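Local structure of RNA-dependent RNA Polymerase (Bombyx mori cytoplasmic polyhedrosis virus, 6TZ0) at residues 672-677 / 683-688; 28-33 / 784-789; 931-936 / 975-980. The protein catalyses RNA-templated RNA synthesis, making the viral plus strands during transcription and the complementary minus strands during genome replication. All coordinates share one frame; numbering follows the deposited sequence.

Contact 1: residues 672-677 / 683-688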
ATOM      1  N   LEU A 672      20.512  25.083  -4.573  1.00 29.76           N
ATOM      2  CA  LEU A 672      19.343  24.343  -4.124  1.00 29.76           C
ATOM      3  C   LEU A 672      18.941  24.815  -2.735  1.00 29.76           C
ATOM      4  O   LEU A 672      19.755  24.795  -1.808  1.00 29.76           O
ATOM      5  CB  LEU A 672      19.655  22.849  -4.124  1.00 29.76           C
ATOM      6  CG  LEU A 672      18.577  21.779  -3.954  1.00 29.76           C
ATOM      7  CD1 LEU A 672      18.990  20.572  -4.744  1.00 29.76           C
ATOM      8  CD2 LEU A 672      18.406  21.375  -2.515  1.00 29.76           C
ATOM      9  N   THR A 673      17.683  25.219  -2.589  1.00 30.87           N
ATOM     10  CA  THR A 673      17.189  25.694  -1.304  1.00 30.87           C
ATOM     11  C   THR A 673      16.520  24.583  -0.499  1.00 30.87           C
ATOM     12  O   THR A 673      16.976  24.244   0.595  1.00 30.87           O
ATOM     13  CB  THR A 673      16.214  26.843  -1.524  1.00 30.87           C
ATOM     14  OG1 THR A 673      15.105  26.360  -2.277  1.00 30.87           O
ATOM     15  CG2 THR A 673      16.879  27.941  -2.303  1.00 30.87           C
ATOM     16  N   THR A 674      15.433  24.017  -1.023  1.00 29.79           N
ATOM     17  CA  THR A 674      14.741  22.910  -0.379  1.00 29.79           C
ATOM     18  C   THR A 674      14.358  21.876  -1.425  1.00 29.79           C
ATOM     19  O   THR A 674      14.213  22.182  -2.609  1.00 29.79           O
ATOM     20  CB  THR A 674      13.459  23.342   0.370  1.00 29.79           C
ATOM     21  OG1 THR A 674      12.562  23.998  -0.530  1.00 29.79           O
ATOM     22  CG2 THR A 674      13.750  24.251   1.561  1.00 29.79           C
ATOM     23  N   ILE A 675      14.207  20.634  -0.970  1.00 30.19           N
ATOM     24  CA  ILE A 675      13.548  19.587  -1.735  1.00 30.19           C
ATOM     25  C   ILE A 675      12.523  18.923  -0.829  1.00 30.19           C
ATOM     26  O   ILE A 675      12.700  18.856   0.389  1.00 30.19           O
ATOM     27  CB  ILE A 675      14.521  18.533  -2.325  1.00 30.19           C
ATOM     28  CG1 ILE A 675      15.335  17.849  -1.239  1.00 30.19           C
ATOM     29  CG2 ILE A 675      15.441  19.143  -3.352  1.00 30.19           C
ATOM     30  CD1 ILE A 675      16.051  16.617  -1.710  1.00 30.19           C
ATOM     31  N   LYS A 676      11.422  18.468  -1.426  1.00 31.03           N
ATOM     32  CA  LYS A 676      10.404  17.694  -0.725  1.00 31.03           C
ATOM     33  C   LYS A 676      10.078  16.452  -1.538  1.00 31.03           C
ATOM     34  O   LYS A 676       9.826  16.546  -2.742  1.00 31.03           O
ATOM     35  CB  LYS A 676       9.141  18.513  -0.474  1.00 31.03           C
ATOM     36  CG  LYS A 676       9.324  19.624   0.526  1.00 31.03           C
ATOM     37  CD  LYS A 676       9.584  19.052   1.902  1.00 31.03           C
ATOM     38  CE  LYS A 676       9.728  20.144   2.938  1.00 31.03           C
ATOM     39  NZ  LYS A 676      10.024  19.594   4.284  1.00 31.03           N
ATOM     40  N   ILE A 677      10.120  15.287  -0.891  1.00 30.94           N
ATOM     41  CA  ILE A 677       9.972  13.996  -1.556  1.00 30.94           C
ATOM     42  C   ILE A 677       8.985  13.143  -0.768  1.00 30.94           C
ATOM     43  O   ILE A 677       9.036  13.109   0.465  1.00 30.94           O
ATOM     44  CB  ILE A 677      11.339  13.281  -1.703  1.00 30.94           C
ATOM     45  CG1 ILE A 677      12.258  14.065  -2.631  1.00 30.94           C
ATOM     46  CG2 ILE A 677      11.198  11.892  -2.282  1.00 30.94           C
ATOM     47  CD1 ILE A 677      13.664  13.610  -2.603  1.00 30.94           C
ATOM     48  N   MET A 683      10.173  17.568  -5.535  1.00 32.07           N
ATOM     49  CA  MET A 683       9.914  18.996  -5.709  1.00 32.07           C
ATOM     50  C   MET A 683      11.187  19.767  -5.385  1.00 32.07           C
ATOM     51  O   MET A 683      11.512  19.954  -4.214  1.00 32.07           O
ATOM     52  CB  MET A 683       8.768  19.447  -4.821  1.00 32.07           C
ATOM     53  CG  MET A 683       8.411  20.890  -5.005  1.00 32.07           C
ATOM     54  SD  MET A 683       7.090  21.429  -3.926  1.00 32.07           S
ATOM     55  CE  MET A 683       7.956  21.547  -2.374  1.00 32.07           C
ATOM     56  N   GLU A 684      11.888  20.238  -6.406  1.00 32.70           N
ATOM     57  CA  GLU A 684      13.147  20.948  -6.235  1.00 32.70           C
ATOM     58  C   GLU A 684      12.944  22.444  -6.410  1.00 32.70           C
ATOM     59  O   GLU A 684      12.260  22.886  -7.335  1.00 32.70           O
ATOM     60  CB  GLU A 684      14.182  20.449  -7.238  1.00 32.70           C
ATOM     61  CG  GLU A 684      14.588  19.018  -7.017  1.00 32.70           C
ATOM     62  CD  GLU A 684      15.509  18.515  -8.095  1.00 32.70           C
ATOM     63  OE1 GLU A 684      15.687  19.225  -9.104  1.00 32.70           O
ATOM     64  OE2 GLU A 684      16.063  17.410  -7.940  1.00 32.70           O
ATOM     65  N   ILE A 685      13.548  23.223  -5.520  1.00 29.93           N
ATOM     66  CA  ILE A 685      13.504  24.679  -5.583  1.00 29.93           C
ATOM     67  C   ILE A 685      14.936  25.196  -5.593  1.00 29.93           C
ATOM     68  O   ILE A 685      15.694  24.963  -4.645  1.00 29.93           O
ATOM     69  CB  ILE A 685      12.713  25.277  -4.411  1.00 29.93           C
ATOM     70  CG1 ILE A 685      11.259  24.814  -4.458  1.00 29.93           C
ATOM     71  CG2 ILE A 685      12.731  26.774  -4.481  1.00 29.93           C
ATOM     72  CD1 ILE A 685      10.495  25.098  -3.208  1.00 29.93           C
ATOM     73  N   PHE A 686      15.304  25.895  -6.662  1.00 29.07           N
ATOM     74  CA  PHE A 686      16.626  26.482  -6.829  1.00 29.07           C
ATOM     75  C   PHE A 686      16.502  27.997  -6.783  1.00 29.07           C
ATOM     76  O   PHE A 686      15.511  28.551  -7.257  1.00 29.07           O
ATOM     77  CB  PHE A 686      17.237  26.069  -8.168  1.00 29.07           C
ATOM     78  CG  PHE A 686      17.367  24.594  -8.348  1.00 29.07           C
ATOM     79  CD1 PHE A 686      18.423  23.899  -7.784  1.00 29.07           C
ATOM     80  CD2 PHE A 686      16.433  23.898  -9.088  1.00 29.07           C
ATOM     81  CE1 PHE A 686      18.537  22.539  -7.954  1.00 29.07           C
ATOM     82  CE2 PHE A 686      16.546  22.539  -9.265  1.00 29.07           C
ATOM     83  CZ  PHE A 686      17.603  21.862  -8.697  1.00 29.07           C
ATOM     84  N   GLN A 687      17.503  28.676  -6.234  1.00 29.99           N
ATOM     85  CA  GLN A 687      17.493  30.135  -6.205  1.00 29.99           C
ATOM     86  C   GLN A 687      18.864  30.680  -6.568  1.00 29.99           C
ATOM     87  O   GLN A 687      19.869  30.283  -5.975  1.00 29.99           O
ATOM     88  CB  GLN A 687      17.067  30.668  -4.835  1.00 29.99           C
ATOM     89  CG  GLN A 687      16.859  32.170  -4.805  1.00 29.99           C
ATOM     90  CD  GLN A 687      16.326  32.675  -3.485  1.00 29.99           C
ATOM     91  OE1 GLN A 687      16.234  31.931  -2.516  1.00 29.99           O
ATOM     92  NE2 GLN A 687      15.937  33.941  -3.453  1.00 29.99           N
ATOM     93  N   GLY A 688      18.894  31.607  -7.522  1.00 31.35           N
ATOM     94  CA  GLY A 688      20.127  32.244  -7.937  1.00 31.35           C
ATOM     95  C   GLY A 688      20.008  32.885  -9.301  1.00 31.35           C
ATOM     96  O   GLY A 688      18.985  33.498  -9.610  1.00 31.35           O
TER
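Strands 672-677 and 683-687 run antiparallel at 162°, their axes 4.6 Å apart at the closest point. Met683 and Lys676 form a hydrogen-bonded pair, with Met683 N donating to Lys676 O at 3.0 Å and Lys676 N returning the bond to Met683 O. Farther along, Leu672 stands opposite Phe686 and Ile675 opposite Glu684 in non-hydrogen-bonded pairs, yet two residues of one strand, Thr673 and Thr674, fill the interval that Ile685 alone fills on the other: a beta bulge. The carbonyl opposite the bulge, Ile685 O, is gripped twice by Thr673. The backbone Thr673 N comes in almost straight (N-H...O 169°) at 2.9 Å, whereas Thr673 OG1 donates from above the carbonyl plane at 2.8 Å. With chi1 at 62°, the hydroxyl sits between the backbone N and carbonyl carbon and Thr673 CG2 swings over Gln687 CB; a beta-branched threonine thus serves both a polar and an apolar neighbour.

The two faces differ. On that of Leu672 and Ile675, Leu672 CD1 reaches Phe686 CE1 at 3.8 Å, the leucine crossing the ring obliquely, and Ile675 CG2 lies along the aliphatic Glu684 CG. On the other, Met683, bent at its last torsion, lays CE against Lys676 CG at 3.7 Å; the lysine chain then leads off to give its ammonium to Asp515 O.

The turn joining these strands carries the Gly-Asp-Asp sequence ending in Asp680 and Asp681, magnesium ligands in another structure of this protein; together with the antiparallel hairpin it identifies motif C of the polymerase palm. Strand 541-548 continues the sheet beyond 683-687, helices 644-665 and 690-705 cover the Leu672 and Phe686 face, and Trp535 of helix 530-535 packs on Thr673 and Ile685.

Contact 2: residues 28-33 / 784-789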
ATOM      1  N   HIS A  28     -42.914  16.871  -3.227  1.00 56.53           N
ATOM      2  CA  HIS A  28     -43.722  16.064  -4.134  1.00 56.53           C
ATOM      3  C   HIS A  28     -42.982  15.736  -5.428  1.00 56.53           C
ATOM      4  O   HIS A  28     -42.994  14.583  -5.875  1.00 56.53           O
ATOM      5  CB  HIS A  28     -45.029  16.797  -4.430  1.00 56.53           C
ATOM      6  CG  HIS A  28     -45.924  16.082  -5.392  1.00 56.53           C
ATOM      7  ND1 HIS A  28     -46.601  14.928  -5.064  1.00 56.53           N
ATOM      8  CD2 HIS A  28     -46.273  16.373  -6.668  1.00 56.53           C
ATOM      9  CE1 HIS A  28     -47.316  14.531  -6.100  1.00 56.53           C
ATOM     10  NE2 HIS A  28     -47.136  15.391  -7.086  1.00 56.53           N
ATOM     11  N   LEU A  29     -42.320  16.722  -6.037  1.00 55.29           N
ATOM     12  CA  LEU A  29     -41.672  16.466  -7.323  1.00 55.29           C
ATOM     13  C   LEU A  29     -40.419  15.607  -7.183  1.00 55.29           C
ATOM     14  O   LEU A  29     -40.166  14.733  -8.023  1.00 55.29           O
ATOM     15  CB  LEU A  29     -41.351  17.781  -8.020  1.00 55.29           C
ATOM     16  CG  LEU A  29     -42.596  18.455  -8.578  1.00 55.29           C
ATOM     17  CD1 LEU A  29     -42.246  19.798  -9.142  1.00 55.29           C
ATOM     18  CD2 LEU A  29     -43.204  17.577  -9.648  1.00 55.29           C
ATOM     19  N   THR A  30     -39.624  15.821  -6.134  1.00 54.68           N
ATOM     20  CA  THR A  30     -38.461  14.966  -5.934  1.00 54.68           C
ATOM     21  C   THR A  30     -38.863  13.565  -5.487  1.00 54.68           C
ATOM     22  O   THR A  30     -38.164  12.597  -5.807  1.00 54.68           O
ATOM     23  CB  THR A  30     -37.504  15.608  -4.934  1.00 54.68           C
ATOM     24  OG1 THR A  30     -38.200  15.884  -3.715  1.00 54.68           O
ATOM     25  CG2 THR A  30     -36.930  16.898  -5.502  1.00 54.68           C
ATOM     26  N   ALA A  31     -40.004  13.424  -4.802  1.00 57.01           N
ATOM     27  CA  ALA A  31     -40.536  12.092  -4.536  1.00 57.01           C
ATOM     28  C   ALA A  31     -40.985  11.406  -5.821  1.00 57.01           C
ATOM     29  O   ALA A  31     -40.781  10.196  -5.990  1.00 57.01           O
ATOM     30  CB  ALA A  31     -41.697  12.190  -3.553  1.00 57.01           C
ATOM     31  N   LYS A  32     -41.593  12.166  -6.736  1.00 56.36           N
ATOM     32  CA  LYS A  32     -42.039  11.595  -8.004  1.00 56.36           C
ATOM     33  C   LYS A  32     -40.853  11.185  -8.870  1.00 56.36           C
ATOM     34  O   LYS A  32     -40.930  10.203  -9.615  1.00 56.36           O
ATOM     35  CB  LYS A  32     -42.934  12.599  -8.734  1.00 56.36           C
ATOM     36  CG  LYS A  32     -43.570  12.092 -10.014  1.00 56.36           C
ATOM     37  CD  LYS A  32     -44.518  13.129 -10.598  1.00 56.36           C
ATOM     38  CE  LYS A  32     -45.016  12.718 -11.977  1.00 56.36           C
ATOM     39  NZ  LYS A  32     -45.862  11.494 -11.932  1.00 56.36           N
ATOM     40  N   LEU A  33     -39.739  11.912  -8.774  1.00 52.65           N
ATOM     41  CA  LEU A  33     -38.542  11.470  -9.485  1.00 52.65           C
ATOM     42  C   LEU A  33     -37.853  10.303  -8.791  1.00 52.65           C
ATOM     43  O   LEU A  33     -37.190   9.501  -9.454  1.00 52.65           O
ATOM     44  CB  LEU A  33     -37.558  12.619  -9.667  1.00 52.65           C
ATOM     45  CG  LEU A  33     -37.998  13.665 -10.679  1.00 52.65           C
ATOM     46  CD1 LEU A  33     -36.964  14.759 -10.776  1.00 52.65           C
ATOM     47  CD2 LEU A  33     -38.230  13.019 -12.027  1.00 52.65           C
ATOM     48  N   CYS A 784     -29.124  15.710  -5.101  1.00 51.49           N
ATOM     49  CA  CYS A 784     -28.708  14.312  -5.042  1.00 51.49           C
ATOM     50  C   CYS A 784     -29.066  13.689  -3.700  1.00 51.49           C
ATOM     51  O   CYS A 784     -29.078  12.462  -3.575  1.00 51.49           O
ATOM     52  CB  CYS A 784     -27.213  14.155  -5.313  1.00 51.49           C
ATOM     53  SG  CYS A 784     -26.141  14.619  -3.969  1.00 51.49           S
ATOM     54  N   GLY A 785     -29.347  14.506  -2.684  1.00 51.98           N
ATOM     55  CA  GLY A 785     -29.965  13.968  -1.486  1.00 51.98           C
ATOM     56  C   GLY A 785     -31.468  13.813  -1.611  1.00 51.98           C
ATOM     57  O   GLY A 785     -32.059  12.924  -0.995  1.00 51.98           O
ATOM     58  N   ALA A 786     -32.107  14.668  -2.410  1.00 50.81           N
ATOM     59  CA  ALA A 786     -33.555  14.637  -2.569  1.00 50.81           C
ATOM     60  C   ALA A 786     -34.033  13.568  -3.537  1.00 50.81           C
ATOM     61  O   ALA A 786     -35.186  13.138  -3.440  1.00 50.81           O
ATOM     62  CB  ALA A 786     -34.060  15.996  -3.052  1.00 50.81           C
ATOM     63  N   ILE A 787     -33.177  13.127  -4.449  1.00 50.11           N
ATOM     64  CA  ILE A 787     -33.586  12.088  -5.382  1.00 50.11           C
ATOM     65  C   ILE A 787     -32.907  10.738  -5.133  1.00 50.11           C
ATOM     66  O   ILE A 787     -33.572   9.720  -4.975  1.00 50.11           O
ATOM     67  CB  ILE A 787     -33.352  12.550  -6.832  1.00 50.11           C
ATOM     68  CG1 ILE A 787     -34.337  13.664  -7.185  1.00 50.11           C
ATOM     69  CG2 ILE A 787     -33.487  11.389  -7.800  1.00 50.11           C
ATOM     70  CD1 ILE A 787     -33.885  14.545  -8.324  1.00 50.11           C
ATOM     71  N   CYS A 788     -31.581  10.746  -5.083  1.00 53.27           N
ATOM     72  CA  CYS A 788     -30.785   9.535  -4.874  1.00 53.27           C
ATOM     73  C   CYS A 788     -30.888   8.813  -3.529  1.00 53.27           C
ATOM     74  O   CYS A 788     -30.908   7.588  -3.488  1.00 53.27           O
ATOM     75  CB  CYS A 788     -29.315   9.810  -5.200  1.00 53.27           C
ATOM     76  SG  CYS A 788     -29.049  10.379  -6.891  1.00 53.27           S
ATOM     77  N   LEU A 789     -30.933   9.563  -2.437  1.00 55.32           N
ATOM     78  CA  LEU A 789     -30.975   8.969  -1.099  1.00 55.32           C
ATOM     79  C   LEU A 789     -32.344   8.935  -0.413  1.00 55.32           C
ATOM     80  O   LEU A 789     -32.428   8.660   0.779  1.00 55.32           O
ATOM     81  CB  LEU A 789     -29.967   9.671  -0.186  1.00 55.32           C
ATOM     82  CG  LEU A 789     -28.542   9.836  -0.715  1.00 55.32           C
ATOM     83  CD1 LEU A 789     -27.751  10.761   0.194  1.00 55.32           C
ATOM     84  CD2 LEU A 789     -27.845   8.492  -0.829  1.00 55.32           C
TER
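Thr30 OG1 is held by its own helix, hydrogen-bonded to Ile26 O one turn back and more weakly to Glu27 O. The hydroxyl is placed there by a chi1 of 56°, which sets it between the backbone N and the carbonyl carbon. With the hydroxyl so engaged, the carbon atoms of Thr30 face Ala786: Thr30 CG2 lies 3.9 Å from Ala786 CB, and Thr30 CB rests 3.7 Å from Ala786 O. Threonine suits this place because its hydroxyl can be satisfied locally while its methyl group fills a buried apolar interface, and the alanine puts only one methyl group between the backbones here; the nearest CA pair, Thr30 and Ile787, is 5.7 Å apart.

The contact joins helix 20-35, near the N-terminus, to residues 786-787, at helix 774-786, more than 750 residues later, a link between distant parts of the chain consistent with the compact, cage-like build of reovirus-family polymerases. One helical turn after Thr30, Leu33 presents CD1 to Ile787 CD1 at 3.9 Å, the two branched chains meeting at a slant, while Leu33 CB faces Ile787 CG1 at 4.2 Å. Phe43 of helix 37-44 packs on Leu33, and Ala154 of helix 145-160 on Ile787. The side chain of Ile787 also comes within about 4 Å of that of Arg147, which binds ATP in another structure of this protein.

Contact 3: residues 931-936 / 975-980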
ATOM      1  N   ASN A 931     -10.202 -17.070  22.976  1.00 59.18           N
ATOM      2  CA  ASN A 931      -9.313 -16.830  24.110  1.00 59.18           C
ATOM      3  C   ASN A 931      -7.967 -17.504  23.910  1.00 59.18           C
ATOM      4  O   ASN A 931      -6.931 -16.938  24.269  1.00 59.18           O
ATOM      5  CB  ASN A 931      -9.946 -17.325  25.410  1.00 59.18           C
ATOM      6  CG  ASN A 931     -11.167 -16.533  25.808  1.00 59.18           C
ATOM      7  OD1 ASN A 931     -12.272 -17.066  25.876  1.00 59.18           O
ATOM      8  ND2 ASN A 931     -10.975 -15.251  26.079  1.00 59.18           N
ATOM      9  N   GLU A 932      -7.963 -18.696  23.308  1.00 53.60           N
ATOM     10  CA  GLU A 932      -6.711 -19.406  23.077  1.00 53.60           C
ATOM     11  C   GLU A 932      -5.837 -18.689  22.056  1.00 53.60           C
ATOM     12  O   GLU A 932      -4.624 -18.548  22.267  1.00 53.60           O
ATOM     13  CB  GLU A 932      -7.003 -20.837  22.637  1.00 53.60           C
ATOM     14  CG  GLU A 932      -5.764 -21.679  22.455  1.00 53.60           C
ATOM     15  CD  GLU A 932      -6.083 -23.130  22.202  1.00 53.60           C
ATOM     16  OE1 GLU A 932      -7.279 -23.484  22.191  1.00 53.60           O
ATOM     17  OE2 GLU A 932      -5.134 -23.918  22.012  1.00 53.60           O
ATOM     18  N   LEU A 933      -6.438 -18.192  20.970  1.00 50.48           N
ATOM     19  CA  LEU A 933      -5.672 -17.468  19.960  1.00 50.48           C
ATOM     20  C   LEU A 933      -5.130 -16.152  20.501  1.00 50.48           C
ATOM     21  O   LEU A 933      -3.973 -15.804  20.240  1.00 50.48           O
ATOM     22  CB  LEU A 933      -6.522 -17.214  18.717  1.00 50.48           C
ATOM     23  CG  LEU A 933      -6.908 -18.398  17.834  1.00 50.48           C
ATOM     24  CD1 LEU A 933      -7.807 -17.918  16.722  1.00 50.48           C
ATOM     25  CD2 LEU A 933      -5.692 -19.085  17.266  1.00 50.48           C
ATOM     26  N   ALA A 934      -5.927 -15.429  21.292  1.00 51.60           N
ATOM     27  CA  ALA A 934      -5.444 -14.155  21.820  1.00 51.60           C
ATOM     28  C   ALA A 934      -4.392 -14.353  22.909  1.00 51.60           C
ATOM     29  O   ALA A 934      -3.429 -13.578  22.996  1.00 51.60           O
ATOM     30  CB  ALA A 934      -6.607 -13.332  22.345  1.00 51.60           C
ATOM     31  N   THR A 935      -4.548 -15.394  23.733  1.00 49.01           N
ATOM     32  CA  THR A 935      -3.552 -15.716  24.747  1.00 49.01           C
ATOM     33  C   THR A 935      -2.231 -16.122  24.108  1.00 49.01           C
ATOM     34  O   THR A 935      -1.158 -15.747  24.592  1.00 49.01           O
ATOM     35  CB  THR A 935      -4.086 -16.835  25.643  1.00 49.01           C
ATOM     36  OG1 THR A 935      -5.340 -16.436  26.203  1.00 49.01           O
ATOM     37  CG2 THR A 935      -3.131 -17.140  26.777  1.00 49.01           C
ATOM     38  N   SER A 936      -2.289 -16.871  23.003  1.00 47.05           N
ATOM     39  CA  SER A 936      -1.063 -17.227  22.302  1.00 47.05           C
ATOM     40  C   SER A 936      -0.452 -16.029  21.589  1.00 47.05           C
ATOM     41  O   SER A 936       0.772 -15.953  21.455  1.00 47.05           O
ATOM     42  CB  SER A 936      -1.332 -18.348  21.306  1.00 47.05           C
ATOM     43  OG  SER A 936      -2.175 -17.900  20.264  1.00 47.05           O
ATOM     44  N   GLU A 975     -11.349  -9.115  21.119  1.00 69.18           N
ATOM     45  CA  GLU A 975     -12.455  -8.587  20.329  1.00 69.18           C
ATOM     46  C   GLU A 975     -12.092  -8.479  18.859  1.00 69.18           C
ATOM     47  O   GLU A 975     -12.930  -8.746  17.995  1.00 69.18           O
ATOM     48  CB  GLU A 975     -12.898  -7.224  20.854  1.00 69.18           C
ATOM     49  CG  GLU A 975     -13.638  -7.247  22.173  1.00 69.18           C
ATOM     50  CD  GLU A 975     -14.126  -5.867  22.565  1.00 69.18           C
ATOM     51  OE1 GLU A 975     -13.726  -4.892  21.898  1.00 69.18           O
ATOM     52  OE2 GLU A 975     -14.926  -5.757  23.518  1.00 69.18           O
ATOM     53  N   LYS A 976     -10.849  -8.105  18.554  1.00 63.48           N
ATOM     54  CA  LYS A 976     -10.427  -7.979  17.161  1.00 63.48           C
ATOM     55  C   LYS A 976     -10.391  -9.339  16.473  1.00 63.48           C
ATOM     56  O   LYS A 976     -10.867  -9.484  15.333  1.00 63.48           O
ATOM     57  CB  LYS A 976      -9.060  -7.301  17.107  1.00 63.48           C
ATOM     58  CG  LYS A 976      -8.626  -6.842  15.734  1.00 63.48           C
ATOM     59  CD  LYS A 976      -7.228  -6.246  15.799  1.00 63.48           C
ATOM     60  CE  LYS A 976      -7.202  -4.920  16.543  1.00 63.48           C
ATOM     61  NZ  LYS A 976      -7.876  -3.829  15.789  1.00 63.48           N
ATOM     62  N   ILE A 977      -9.867 -10.351  17.172  1.00 61.91           N
ATOM     63  CA  ILE A 977      -9.875 -11.715  16.648  1.00 61.91           C
ATOM     64  C   ILE A 977     -11.303 -12.237  16.524  1.00 61.91           C
ATOM     65  O   ILE A 977     -11.645 -12.916  15.547  1.00 61.91           O
ATOM     66  CB  ILE A 977      -8.992 -12.621  17.529  1.00 61.91           C
ATOM     67  CG1 ILE A 977      -7.529 -12.211  17.385  1.00 61.91           C
ATOM     68  CG2 ILE A 977      -9.131 -14.091  17.172  1.00 61.91           C
ATOM     69  CD1 ILE A 977      -6.609 -12.909  18.336  1.00 61.91           C
ATOM     70  N   GLN A 978     -12.177 -11.878  17.471  1.00 66.11           N
ATOM     71  CA  GLN A 978     -13.564 -12.330  17.413  1.00 66.11           C
ATOM     72  C   GLN A 978     -14.322 -11.691  16.258  1.00 66.11           C
ATOM     73  O   GLN A 978     -15.203 -12.329  15.674  1.00 66.11           O
ATOM     74  CB  GLN A 978     -14.262 -12.036  18.741  1.00 66.11           C
ATOM     75  CG  GLN A 978     -15.593 -12.752  18.945  1.00 66.11           C
ATOM     76  CD  GLN A 978     -16.782 -11.975  18.419  1.00 66.11           C
ATOM     77  OE1 GLN A 978     -16.774 -10.746  18.397  1.00 66.11           O
ATOM     78  NE2 GLN A 978     -17.812 -12.692  17.988  1.00 66.11           N
ATOM     79  N   LYS A 979     -14.001 -10.442  15.913  1.00 65.54           N
ATOM     80  CA  LYS A 979     -14.642  -9.821  14.759  1.00 65.54           C
ATOM     81  C   LYS A 979     -14.169 -10.454  13.461  1.00 65.54           C
ATOM     82  O   LYS A 979     -14.984 -10.841  12.618  1.00 65.54           O
ATOM     83  CB  LYS A 979     -14.382  -8.314  14.724  1.00 65.54           C
ATOM     84  CG  LYS A 979     -14.973  -7.536  15.873  1.00 65.54           C
ATOM     85  CD  LYS A 979     -16.479  -7.609  15.908  1.00 65.54           C
ATOM     86  CE  LYS A 979     -17.016  -6.746  17.034  1.00 65.54           C
ATOM     87  NZ  LYS A 979     -16.652  -7.312  18.367  1.00 65.54           N
ATOM     88  N   SER A 980     -12.858 -10.575  13.281  1.00 63.75           N
ATOM     89  CA  SER A 980     -12.362 -10.888  11.948  1.00 63.75           C
ATOM     90  C   SER A 980     -12.105 -12.372  11.697  1.00 63.75           C
ATOM     91  O   SER A 980     -11.358 -12.694  10.771  1.00 63.75           O
ATOM     92  CB  SER A 980     -11.090 -10.085  11.672  1.00 63.75           C
ATOM     93  OG  SER A 980     -10.065 -10.437  12.576  1.00 63.75           O
TER
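Helices 927-937 and 973-979 come nearest at Ala934 and Ile977, whose CA atoms are 7.2 Å apart. Ile977 carries the contact from its side with two separate ends. Its longer branch, extended with chi2 at 172°, brings CD1 to 3.9 Å from Ala934 CA and 4.0 Å from Ala934 CB, so that it rests on the helix backbone as well as on the methyl group; alanine, with a single methyl group, permits this close approach. The shorter branch, Ile977 CG2, touches Leu933 CD1 at 4.1 Å, the two chains meeting at an oblique angle. Isoleucine suits the place because branching at CB lets its two arms reach two neighbouring residues, CG2 to Leu933 and CD1 to Ala934.

Two hydroxyls of segment 931-936 bond to its own backbone. Asn931 O accepts from both Thr935 N and Thr935 OG1, which arrive from opposite faces of its plane, and Ser936 OG donates to Leu933 O at 2.8 Å. That serine also meets Asn64 of the neighbouring Viral structural protein 4 chain, whose ND2 hydrogen-bonds to Ser936 OG.

Helix 449-455 adds a third side to the apolar patch, with Val455 against Leu933 and Ala454 against Ile977. The result is a small apolar helix-helix interface joined by a third helix, where the C-terminal region meets the central polymerase region.

Contact 1 lies in the catalytic palm, the side chain of Met683 about 7 Å from that of Asp681, a magnesium ligand in another structure of this protein. Contact 2, across the chain's centre and about 52 Å away between centres, lies beside Arg147 and about 8 Å (side chain of Ile787 to side chain) from Arg791, both ATP-binding in another structure, so the two lie near distinct sites, one for catalytic magnesium, one for ATP. The chain passes through contact 1 between the two halves of contact 2. Contact 3 follows both in sequence, its centre about 49 Å from contact 1 and 45 Å from contact 2; away from the annotated sites, it borders Viral structural protein 4.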